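Local atomic coordinates of cellulase (Bacillus sp. BG-CS10, PDB entry 5E09), a protein that hydrolyses the beta-1,4-glucosidic bonds of cellulose, as expected of a halophilic family 5 endoglucanase that carries a family 46 carbohydrate-binding module. Residues A[148-153]-A[191-196]; A[197-202]-A[221-226]; A[510-515]-A[522-527]. All coordinates share one frame; numbering follows the deposited sequence.

Contacts 1 and 2 sit side by side in the catalytic barrel, their centres about 9 Å apart, and contact 3 lies in another module. Contact 1 packs the loop after strand 142-145 on the end of strand 190-193. Contact 2 follows in the chain and joins the loop before helix 201-214 to the neighbouring strand 219-225. A probable hydrogen bond between Glu149 OE2 and His224 ND1 ties the two together. Contact 3 comes last, in the hairpin 509-516/521-529 of the C-terminal carbohydrate-binding region, its centre about 42 Å from that of contact 1 and about 39 Å from that of contact 2. The hydrolytic and carbohydrate-binding parts thus have separate frameworks, without direct contact between these segments.

Contact 1: A[148-153]-A[191-196]; sequences NEPRFT and VLPTLE
Glu196 lays its side chain across the backbone of Pro150 and the side chain of Arg151. CG stands anti to the carbonyl carbon (chi1 -74°), which puts it 3.5 Å from Pro150 O, with CB slightly farther from the same oxygen. From CG the chain runs extended, and it passes Arg151 obliquely: CG and CD both approach Arg151 CG, and at the tip OE2 lies 3.5 Å from that methylene and close to Arg151 CD as well. The carboxylate therefore meets the aliphatic part of the arginine. Its plane is turned 49° from that of the guanidinium, and Arg151 NE stays 4.6 Å from Glu196 OE2, a separation too long for a salt bridge.

The backbone supplies the polar link. Glu196 N donates to Pro150 O at 2.7 Å, in the carbonyl plane but with a bent N-H...O angle of 132°. The same oxygen also has Leu195 CD1 at 3.4 Å, so one carbonyl is flanked by a donor and by apolar carbon. Leu195 CD1 reaches on to the edge of the Phe152 ring, 3.9 Å from CE2 and near the ring plane. Farther back, the two proline rings meet through Pro150 CG and Pro193 CG, 3.7 Å apart, and helix 161-181 covers this side with Leu167 against Pro150 and Leu170 against Phe152.

Asn148, Glu149 and Pro150 form the Asn-Glu-Pro sequence that follows the fourth barrel strand in family 5 enzymes, whose glutamate is the acid/base, a role Glu149 probably shares. Chemically, the polar link between these two segments is one bent backbone bond, and the rest is van der Waals packing. Attraction between Arg151 and Glu196 would be only longer-range, and the nearby carboxylate of Glu158 might raise the proton affinity of Glu196.

Contact 2: A[197-202]-A[221-226]; sequences TATSQD and ATVHYY
The imidazole of His224 has Thr197 over one face: CB stands 3.6 Å above the ring plane, offset toward the rim, and the line from CB to the ring centroid is 19° off the normal, a CH-pi contact. Thr197 CG2 stands above the middle of the ring, 3.9 Å from both His224 CE1 and ND1. At the edge, His224 ND1 is hydrogen-bonded to Glu149 OE2, which limits rotation of the ring, while Asn148 OD1 packs against CE1.

Thr197 reaches the ring through its first torsion: with chi1 at 62°, OG1 lies between the backbone N and the carbonyl carbon and CG2 is anti to the carbonyl carbon. OG1 consequently comes to 3.2 Å from His224 CG and also packs on Glu149 CG. The methyl and hydroxyl branches of the threonine thus meet different parts of the imidazole.

Beneath this pair, His224 N donates to Thr197 O over 3.0 Å at a nearly straight N-H...O angle of 162°, in the carbonyl plane and on a lone pair. One residue thus holds His224 twice, by its backbone carbonyl and by its side chain. One residue earlier in the strand, Val223 CB meets Thr199 CG2 of the loop at 4.0 Å, the two side chains crossing at about a right angle. Val223 CG1 touches Ala198 O at 3.8 Å, an oxygen that also accepts a hydrogen bond from Thr194 OG1.

The loop and strand belong to the beta-alpha-beta unit of strand 190-193, helix 201-214 and strand 219-225. Their meeting place, at the C-terminal end of the parallel strands, is where TIM barrels of glycoside hydrolase family 5 carry the active site, and His224, bonded to Glu149 and touching Glu271, is consistent with a place there.

Contact 3: A[510-515]-A[522-527]; sequences IHLTFH and VEYTLS
Ile510-His515 and Val522-Ser527 run antiparallel, their axes 4.7 Å apart at closest approach and their N-to-C directions 153° apart, with reciprocal backbone hydrogen bonds in the pairs Ile510-Leu526, Leu512-Tyr524 and Phe514-Val522.

On the face carrying these six side chains, leucine packing dominates. Leu512 CD1 touches Leu526 CD1 at 3.7 Å, and Leu526 CG lies almost as near. The same Leu512 methyl approaches Tyr524 CD2, 4.3 Å away, whereas Leu526 CD2 sits in the plane of the Tyr524 ring, at its edge. Tyr524 CG is anti to the backbone N (chi1 -163°), and farther out the phenol leads away from strand 509-516, its OH bonded to Glu438 O. Phe514 turns its ring edge to Tyr524 CB, with CE2 4.3 Å from it.

The two strands form a beta hairpin in the antiparallel sheet of the C-terminal carbohydrate-binding region, flanked by strand 458-465 beside Ile510-His515 and strand 532-536 beside Val522-Ser527. Leu437 and Ile449, from strands 436-443 and 447-452, pack on the Phe514 and Tyr524 side, so this face looks into the apolar interior of the module.

The other face is polar. Thr513 and Glu523 run alongside each other from it. A bend at chi2 (-78°) swings CD of Glu523 back toward Thr513, whose OG1 lies 3.2 Å from OE2 and 3.3 Å from OE1. The bond to OE2 is not settled, since the hydroxyl proton has another acceptor within reach. The methyl CG2 of Thr513 packs against Glu523 OE2 at 3.4 Å. In the next pair, Thr525 OG1 stands over one face of the His511 ring, 4.2 Å from CD2.

Contact 1: A[148-153]-A[191-196]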
loop_
_atom_site.group_PDB
_atom_site.type_symbol
_atom_site.label_atom_id
_atom_site.label_comp_id
_atom_site.label_asym_id
_atom_site.label_seq_id
_atom_site.Cartn_x
_atom_site.Cartn_y
_atom_site.Cartn_z
ATOM N N ASN A 148 6.265 -12.214 11.274
ATOM C CA ASN A 148 5.435 -11.476 10.334
ATOM C C ASN A 148 4.385 -12.362 9.697
ATOM O O ASN A 148 4.705 -13.451 9.234
ATOM C CB ASN A 148 6.286 -10.840 9.241
ATOM C CG ASN A 148 5.455 -10.046 8.258
ATOM O OD1 ASN A 148 4.950 -8.975 8.589
ATOM N ND2 ASN A 148 5.292 -10.573 7.046
ATOM N N GLU A 149 3.143 -11.881 9.676
ATOM C CA GLU A 149 2.028 -12.531 8.974
ATOM C C GLU A 149 2.009 -14.056 9.091
ATOM O O GLU A 149 2.166 -14.756 8.092
ATOM C CB GLU A 149 2.044 -12.129 7.490
ATOM C CG GLU A 149 1.885 -10.622 7.281
ATOM C CD GLU A 149 1.592 -10.224 5.836
ATOM O OE1 GLU A 149 1.645 -11.102 4.947
ATOM O OE2 GLU A 149 1.298 -9.027 5.596
ATOM N N PRO A 150 1.812 -14.574 10.314
ATOM C CA PRO A 150 1.838 -16.023 10.547
ATOM C C PRO A 150 0.775 -16.766 9.749
ATOM O O PRO A 150 -0.398 -16.400 9.787
ATOM C CB PRO A 150 1.560 -16.147 12.050
ATOM C CG PRO A 150 1.820 -14.798 12.617
ATOM C CD PRO A 150 1.470 -13.830 11.536
ATOM N N ARG A 151 1.192 -17.801 9.030
ATOM C CA ARG A 151 0.269 -18.653 8.293
ATOM C C ARG A 151 0.773 -20.088 8.407
ATOM O O ARG A 151 1.965 -20.311 8.590
ATOM C CB ARG A 151 0.171 -18.203 6.830
ATOM C CG ARG A 151 -1.038 -18.728 6.068
ATOM C CD ARG A 151 -0.955 -18.362 4.586
ATOM N NE ARG A 151 0.057 -17.342 4.347
ATOM C CZ ARG A 151 1.119 -17.513 3.567
ATOM N NH1 ARG A 151 1.297 -18.659 2.921
ATOM N NH2 ARG A 151 1.990 -16.526 3.422
ATOM N N PHE A 152 -0.120 -21.065 8.326
ATOM C CA PHE A 152 0.311 -22.453 8.448
ATOM C C PHE A 152 -0.323 -23.327 7.389
ATOM O O PHE A 152 -1.295 -22.930 6.748
ATOM C CB PHE A 152 -0.002 -22.993 9.843
ATOM C CG PHE A 152 0.612 -22.184 10.942
ATOM C CD1 PHE A 152 1.922 -22.404 11.333
ATOM C CD2 PHE A 152 -0.109 -21.179 11.563
ATOM C CE1 PHE A 152 2.496 -21.647 12.335
ATOM C CE2 PHE A 152 0.458 -20.421 12.565
ATOM C CZ PHE A 152 1.762 -20.657 12.956
ATOM N N THR A 153 0.249 -24.517 7.221
ATOM C CA THR A 153 -0.148 -25.455 6.178
ATOM C C THR A 153 -1.636 -25.724 6.195
ATOM O O THR A 153 -2.212 -26.108 7.214
ATOM C CB THR A 153 0.587 -26.801 6.302
ATOM O OG1 THR A 153 1.978 -26.571 6.551
ATOM C CG2 THR A 153 0.429 -27.600 5.013
ATOM N N VAL A 191 5.689 -7.189 20.442
ATOM C CA VAL A 191 4.629 -6.965 19.476
ATOM C C VAL A 191 4.129 -8.310 18.951
ATOM O O VAL A 191 4.905 -9.108 18.432
ATOM C CB VAL A 191 5.120 -6.067 18.313
ATOM C CG1 VAL A 191 4.013 -5.846 17.302
ATOM C CG2 VAL A 191 5.632 -4.733 18.839
ATOM N N LEU A 192 2.836 -8.569 19.108
ATOM C CA LEU A 192 2.265 -9.858 18.732
ATOM C C LEU A 192 1.230 -9.711 17.631
ATOM O O LEU A 192 0.374 -8.820 17.684
ATOM C CB LEU A 192 1.630 -10.539 19.940
ATOM C CG LEU A 192 2.533 -10.722 21.155
ATOM C CD1 LEU A 192 1.723 -11.247 22.339
ATOM C CD2 LEU A 192 3.682 -11.656 20.804
ATOM N N PRO A 193 1.304 -10.590 16.628
ATOM C CA PRO A 193 0.390 -10.567 15.486
ATOM C C PRO A 193 -0.855 -11.435 15.660
ATOM O O PRO A 193 -0.810 -12.464 16.339
ATOM C CB PRO A 193 1.257 -11.114 14.355
ATOM C CG PRO A 193 2.165 -12.093 15.053
ATOM C CD PRO A 193 2.404 -11.552 16.436
ATOM N N THR A 194 -1.957 -11.009 15.051
ATOM C CA THR A 194 -3.068 -11.904 14.795
ATOM C C THR A 194 -2.611 -12.887 13.725
ATOM O O THR A 194 -1.590 -12.665 13.071
ATOM C CB THR A 194 -4.331 -11.162 14.309
ATOM O OG1 THR A 194 -4.004 -10.363 13.165
ATOM C CG2 THR A 194 -4.895 -10.262 15.403
ATOM N N LEU A 195 -3.359 -13.972 13.554
ATOM C CA LEU A 195 -3.110 -14.917 12.474
ATOM C C LEU A 195 -3.189 -14.207 11.125
ATOM O O LEU A 195 -4.187 -13.543 10.831
ATOM C CB LEU A 195 -4.119 -16.068 12.537
ATOM C CG LEU A 195 -3.832 -17.278 11.644
ATOM C CD1 LEU A 195 -2.509 -17.930 12.029
ATOM C CD2 LEU A 195 -4.970 -18.275 11.736
ATOM N N GLU A 196 -2.126 -14.336 10.327
ATOM C CA GLU A 196 -2.011 -13.685 9.015
ATOM C C GLU A 196 -2.038 -12.157 9.112
ATOM O O GLU A 196 -2.289 -11.472 8.116
ATOM C CB GLU A 196 -3.129 -14.157 8.077
ATOM C CG GLU A 196 -2.954 -15.560 7.544
ATOM C CD GLU A 196 -4.194 -16.071 6.828
ATOM O OE1 GLU A 196 -5.225 -15.365 6.845
ATOM O OE2 GLU A 196 -4.138 -17.182 6.254
#

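Contact 2: A[197-202]-A[221-226]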
loop_
_atom_site.group_PDB
_atom_site.type_symbol
_atom_site.label_atom_id
_atom_site.label_comp_id
_atom_site.label_asym_id
_atom_site.label_seq_id
_atom_site.Cartn_x
_atom_site.Cartn_y
_atom_site.Cartn_z
ATOM N N THR A 197 -1.767 -11.641 10.311
ATOM C CA THR A 197 -1.991 -10.233 10.662
ATOM C C THR A 197 -3.306 -9.695 10.109
ATOM O O THR A 197 -3.375 -8.546 9.687
ATOM C CB THR A 197 -0.841 -9.313 10.173
ATOM O OG1 THR A 197 -0.743 -9.366 8.744
ATOM C CG2 THR A 197 0.489 -9.725 10.799
ATOM N N ALA A 198 -4.344 -10.529 10.112
ATOM C CA ALA A 198 -5.650 -10.139 9.586
ATOM C C ALA A 198 -6.559 -9.618 10.700
ATOM O O ALA A 198 -6.199 -9.658 11.872
ATOM C CB ALA A 198 -6.300 -11.309 8.871
ATOM N N THR A 199 -7.748 -9.147 10.338
ATOM C CA THR A 199 -8.559 -8.387 11.283
ATOM C C THR A 199 -9.948 -8.959 11.555
ATOM O O THR A 199 -10.813 -8.254 12.072
ATOM C CB THR A 199 -8.725 -6.930 10.800
ATOM O OG1 THR A 199 -9.455 -6.907 9.564
ATOM C CG2 THR A 199 -7.362 -6.282 10.595
ATOM N N SER A 200 -10.162 -10.229 11.223
ATOM C CA SER A 200 -11.414 -10.899 11.564
ATOM C C SER A 200 -11.624 -10.897 13.075
ATOM O O SER A 200 -10.666 -11.023 13.842
ATOM C CB SER A 200 -11.423 -12.332 11.036
ATOM O OG SER A 200 -11.219 -12.349 9.635
ATOM N N GLN A 201 -12.875 -10.754 13.500
ATOM C CA GLN A 201 -13.179 -10.684 14.926
ATOM C C GLN A 201 -12.626 -11.888 15.694
ATOM O O GLN A 201 -12.156 -11.741 16.819
ATOM C CB GLN A 201 -14.689 -10.570 15.147
ATOM C CG GLN A 201 -15.087 -10.279 16.586
ATOM C CD GLN A 201 -14.358 -9.079 17.165
ATOM O OE1 GLN A 201 -14.501 -7.955 16.681
ATOM N NE2 GLN A 201 -13.568 -9.313 18.207
ATOM N N ASP A 202 -12.655 -13.071 15.085
ATOM C CA ASP A 202 -12.180 -14.264 15.777
ATOM C C ASP A 202 -10.667 -14.237 15.990
ATOM O O ASP A 202 -10.171 -14.584 17.072
ATOM C CB ASP A 202 -12.573 -15.530 15.018
ATOM C CG ASP A 202 -12.143 -16.793 15.744
ATOM O OD1 ASP A 202 -12.634 -17.031 16.873
ATOM O OD2 ASP A 202 -11.314 -17.547 15.190
ATOM N N ALA A 221 -0.491 -5.160 20.225
ATOM C CA ALA A 221 -1.122 -5.928 19.159
ATOM C C ALA A 221 -0.735 -5.339 17.810
ATOM O O ALA A 221 -0.617 -4.125 17.681
ATOM C CB ALA A 221 -2.636 -5.934 19.330
ATOM N N THR A 222 -0.523 -6.181 16.804
ATOM C CA THR A 222 -0.275 -5.639 15.480
ATOM C C THR A 222 -1.120 -6.282 14.391
ATOM O O THR A 222 -1.352 -7.495 14.386
ATOM C CB THR A 222 1.202 -5.759 15.073
ATOM O OG1 THR A 222 1.374 -5.169 13.779
ATOM C CG2 THR A 222 1.661 -7.213 15.028
ATOM N N VAL A 223 -1.585 -5.448 13.468
ATOM C CA VAL A 223 -2.302 -5.960 12.306
ATOM C C VAL A 223 -1.810 -5.246 11.055
ATOM O O VAL A 223 -1.086 -4.249 11.143
ATOM C CB VAL A 223 -3.833 -5.798 12.440
ATOM C CG1 VAL A 223 -4.380 -6.762 13.483
ATOM C CG2 VAL A 223 -4.207 -4.365 12.788
ATOM N N HIS A 224 -2.189 -5.779 9.898
ATOM C CA HIS A 224 -1.816 -5.209 8.611
ATOM C C HIS A 224 -3.072 -4.872 7.826
ATOM O O HIS A 224 -4.114 -5.487 8.031
ATOM C CB HIS A 224 -0.941 -6.176 7.810
ATOM C CG HIS A 224 0.422 -6.382 8.389
ATOM N ND1 HIS A 224 1.332 -7.275 7.856
ATOM C CD2 HIS A 224 1.036 -5.815 9.453
ATOM C CE1 HIS A 224 2.439 -7.248 8.567
ATOM N NE2 HIS A 224 2.290 -6.372 9.546
ATOM N N TYR A 225 -2.976 -3.904 6.920
ATOM C CA TYR A 225 -4.132 -3.507 6.125
ATOM C C TYR A 225 -3.722 -2.939 4.771
ATOM O O TYR A 225 -2.887 -2.049 4.690
ATOM C CB TYR A 225 -4.972 -2.480 6.884
ATOM C CG TYR A 225 -6.288 -2.195 6.212
ATOM C CD1 TYR A 225 -7.339 -3.099 6.305
ATOM C CD2 TYR A 225 -6.480 -1.034 5.471
ATOM C CE1 TYR A 225 -8.544 -2.855 5.691
ATOM C CE2 TYR A 225 -7.686 -0.780 4.851
ATOM C CZ TYR A 225 -8.716 -1.693 4.967
ATOM O OH TYR A 225 -9.922 -1.451 4.357
ATOM N N TYR A 226 -4.329 -3.449 3.706
ATOM C CA TYR A 226 -3.930 -3.062 2.358
ATOM C C TYR A 226 -5.118 -2.661 1.505
ATOM O O TYR A 226 -5.025 -2.607 0.282
ATOM C CB TYR A 226 -3.160 -4.199 1.689
ATOM C CG TYR A 226 -1.729 -4.272 2.156
ATOM C CD1 TYR A 226 -0.745 -3.501 1.545
ATOM C CD2 TYR A 226 -1.363 -5.090 3.219
ATOM C CE1 TYR A 226 0.571 -3.547 1.973
ATOM C CE2 TYR A 226 -0.050 -5.142 3.658
ATOM C CZ TYR A 226 0.913 -4.369 3.029
ATOM O OH TYR A 226 2.224 -4.418 3.450
#

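Contact 3: A[510-515]-A[522-527]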
loop_
_atom_site.group_PDB
_atom_site.type_symbol
_atom_site.label_atom_id
_atom_site.label_comp_id
_atom_site.label_asym_id
_atom_site.label_seq_id
_atom_site.Cartn_x
_atom_site.Cartn_y
_atom_site.Cartn_z
ATOM N N ILE A 510 -13.232 -12.009 -28.669
ATOM C CA ILE A 510 -13.268 -11.374 -27.364
ATOM C C ILE A 510 -13.512 -9.882 -27.544
ATOM O O ILE A 510 -12.742 -9.197 -28.202
ATOM C CB ILE A 510 -11.961 -11.605 -26.584
ATOM C CG1 ILE A 510 -11.667 -13.102 -26.476
ATOM C CG2 ILE A 510 -12.043 -10.972 -25.208
ATOM C CD1 ILE A 510 -10.200 -13.430 -26.296
ATOM N N HIS A 511 -14.610 -9.393 -26.986
ATOM C CA HIS A 511 -14.915 -7.973 -27.002
ATOM C C HIS A 511 -14.308 -7.300 -25.779
ATOM O O HIS A 511 -14.657 -7.623 -24.639
ATOM C CB HIS A 511 -16.429 -7.744 -27.053
ATOM C CG HIS A 511 -17.065 -8.193 -28.334
ATOM N ND1 HIS A 511 -17.088 -9.510 -28.734
ATOM C CD2 HIS A 511 -17.692 -7.493 -29.310
ATOM C CE1 HIS A 511 -17.705 -9.606 -29.898
ATOM N NE2 HIS A 511 -18.083 -8.396 -30.268
ATOM N N LEU A 512 -13.379 -6.385 -26.032
ATOM C CA LEU A 512 -12.776 -5.559 -24.998
ATOM C C LEU A 512 -13.426 -4.181 -24.984
ATOM O O LEU A 512 -13.685 -3.583 -26.040
ATOM C CB LEU A 512 -11.261 -5.410 -25.202
ATOM C CG LEU A 512 -10.400 -6.651 -25.456
ATOM C CD1 LEU A 512 -8.959 -6.252 -25.756
ATOM C CD2 LEU A 512 -10.460 -7.614 -24.282
ATOM N N THR A 513 -13.681 -3.681 -23.779
ATOM C CA THR A 513 -14.189 -2.333 -23.596
ATOM C C THR A 513 -13.247 -1.566 -22.693
ATOM O O THR A 513 -13.187 -1.839 -21.501
ATOM C CB THR A 513 -15.594 -2.328 -22.964
ATOM O OG1 THR A 513 -16.470 -3.165 -23.725
ATOM C CG2 THR A 513 -16.156 -0.904 -22.902
ATOM N N PHE A 514 -12.507 -0.611 -23.244
ATOM C CA PHE A 514 -11.635 0.213 -22.410
ATOM C C PHE A 514 -12.380 1.419 -21.827
ATOM O O PHE A 514 -12.978 2.214 -22.563
ATOM C CB PHE A 514 -10.412 0.670 -23.202
ATOM C CG PHE A 514 -9.494 -0.455 -23.592
ATOM C CD1 PHE A 514 -8.499 -0.881 -22.728
ATOM C CD2 PHE A 514 -9.636 -1.095 -24.815
ATOM C CE1 PHE A 514 -7.651 -1.917 -23.079
ATOM C CE2 PHE A 514 -8.794 -2.137 -25.176
ATOM C CZ PHE A 514 -7.798 -2.548 -24.303
ATOM N N HIS A 515 -12.353 1.516 -20.498
ATOM C CA HIS A 515 -12.909 2.649 -19.767
ATOM C C HIS A 515 -11.812 3.653 -19.421
ATOM O O HIS A 515 -10.834 3.314 -18.722
ATOM C CB HIS A 515 -13.602 2.192 -18.475
ATOM C CG HIS A 515 -14.754 1.255 -18.690
ATOM N ND1 HIS A 515 -16.040 1.551 -18.289
ATOM C CD2 HIS A 515 -14.809 0.018 -19.241
ATOM C CE1 HIS A 515 -16.838 0.543 -18.591
ATOM N NE2 HIS A 515 -16.116 -0.400 -19.171
ATOM N N VAL A 522 -13.947 2.861 -25.269
ATOM C CA VAL A 522 -13.562 2.451 -26.614
ATOM C C VAL A 522 -13.668 0.933 -26.763
ATOM O O VAL A 522 -13.161 0.177 -25.931
ATOM C CB VAL A 522 -12.139 2.925 -26.958
ATOM C CG1 VAL A 522 -11.812 2.619 -28.412
ATOM C CG2 VAL A 522 -12.010 4.410 -26.688
ATOM N N GLU A 523 -14.350 0.498 -27.819
ATOM C CA GLU A 523 -14.558 -0.916 -28.073
ATOM C C GLU A 523 -13.451 -1.446 -28.964
ATOM O O GLU A 523 -12.930 -0.722 -29.813
ATOM C CB GLU A 523 -15.922 -1.157 -28.721
ATOM C CG GLU A 523 -17.107 -0.712 -27.869
ATOM C CD GLU A 523 -17.432 -1.693 -26.755
ATOM O OE1 GLU A 523 -17.112 -2.894 -26.904
ATOM O OE2 GLU A 523 -18.016 -1.271 -25.732
ATOM N N TYR A 524 -13.090 -2.711 -28.759
ATOM C CA TYR A 524 -12.033 -3.349 -29.534
ATOM C C TYR A 524 -12.282 -4.851 -29.592
ATOM O O TYR A 524 -12.810 -5.423 -28.648
ATOM C CB TYR A 524 -10.669 -3.054 -28.913
ATOM C CG TYR A 524 -9.488 -3.306 -29.822
ATOM C CD1 TYR A 524 -9.111 -2.373 -30.782
ATOM C CD2 TYR A 524 -8.738 -4.470 -29.709
ATOM C CE1 TYR A 524 -8.027 -2.597 -31.605
ATOM C CE2 TYR A 524 -7.650 -4.701 -30.528
ATOM C CZ TYR A 524 -7.300 -3.765 -31.474
ATOM O OH TYR A 524 -6.215 -3.993 -32.286
ATOM N N THR A 525 -11.905 -5.503 -30.685
ATOM C CA THR A 525 -12.215 -6.924 -30.810
ATOM C C THR A 525 -10.970 -7.766 -31.055
ATOM O O THR A 525 -10.155 -7.445 -31.910
ATOM C CB THR A 525 -13.238 -7.175 -31.948
ATOM O OG1 THR A 525 -14.416 -6.397 -31.708
ATOM C CG2 THR A 525 -13.624 -8.649 -32.018
ATOM N N LEU A 526 -10.820 -8.836 -30.284
ATOM C CA LEU A 526 -9.734 -9.788 -30.491
ATOM C C LEU A 526 -10.269 -11.082 -31.096
ATOM O O LEU A 526 -11.354 -11.535 -30.755
ATOM C CB LEU A 526 -9.009 -10.096 -29.178
ATOM C CG LEU A 526 -8.456 -8.933 -28.348
ATOM C CD1 LEU A 526 -7.725 -9.458 -27.118
ATOM C CD2 LEU A 526 -7.543 -8.053 -29.184
ATOM N N SER A 527 -9.509 -11.663 -32.010
ATOM C CA SER A 527 -9.749 -13.025 -32.451
ATOM C C SER A 527 -8.531 -13.837 -32.058
ATOM O O SER A 527 -7.433 -13.605 -32.565
ATOM C CB SER A 527 -10.001 -13.092 -33.959
ATOM O OG SER A 527 -11.219 -12.453 -34.295
#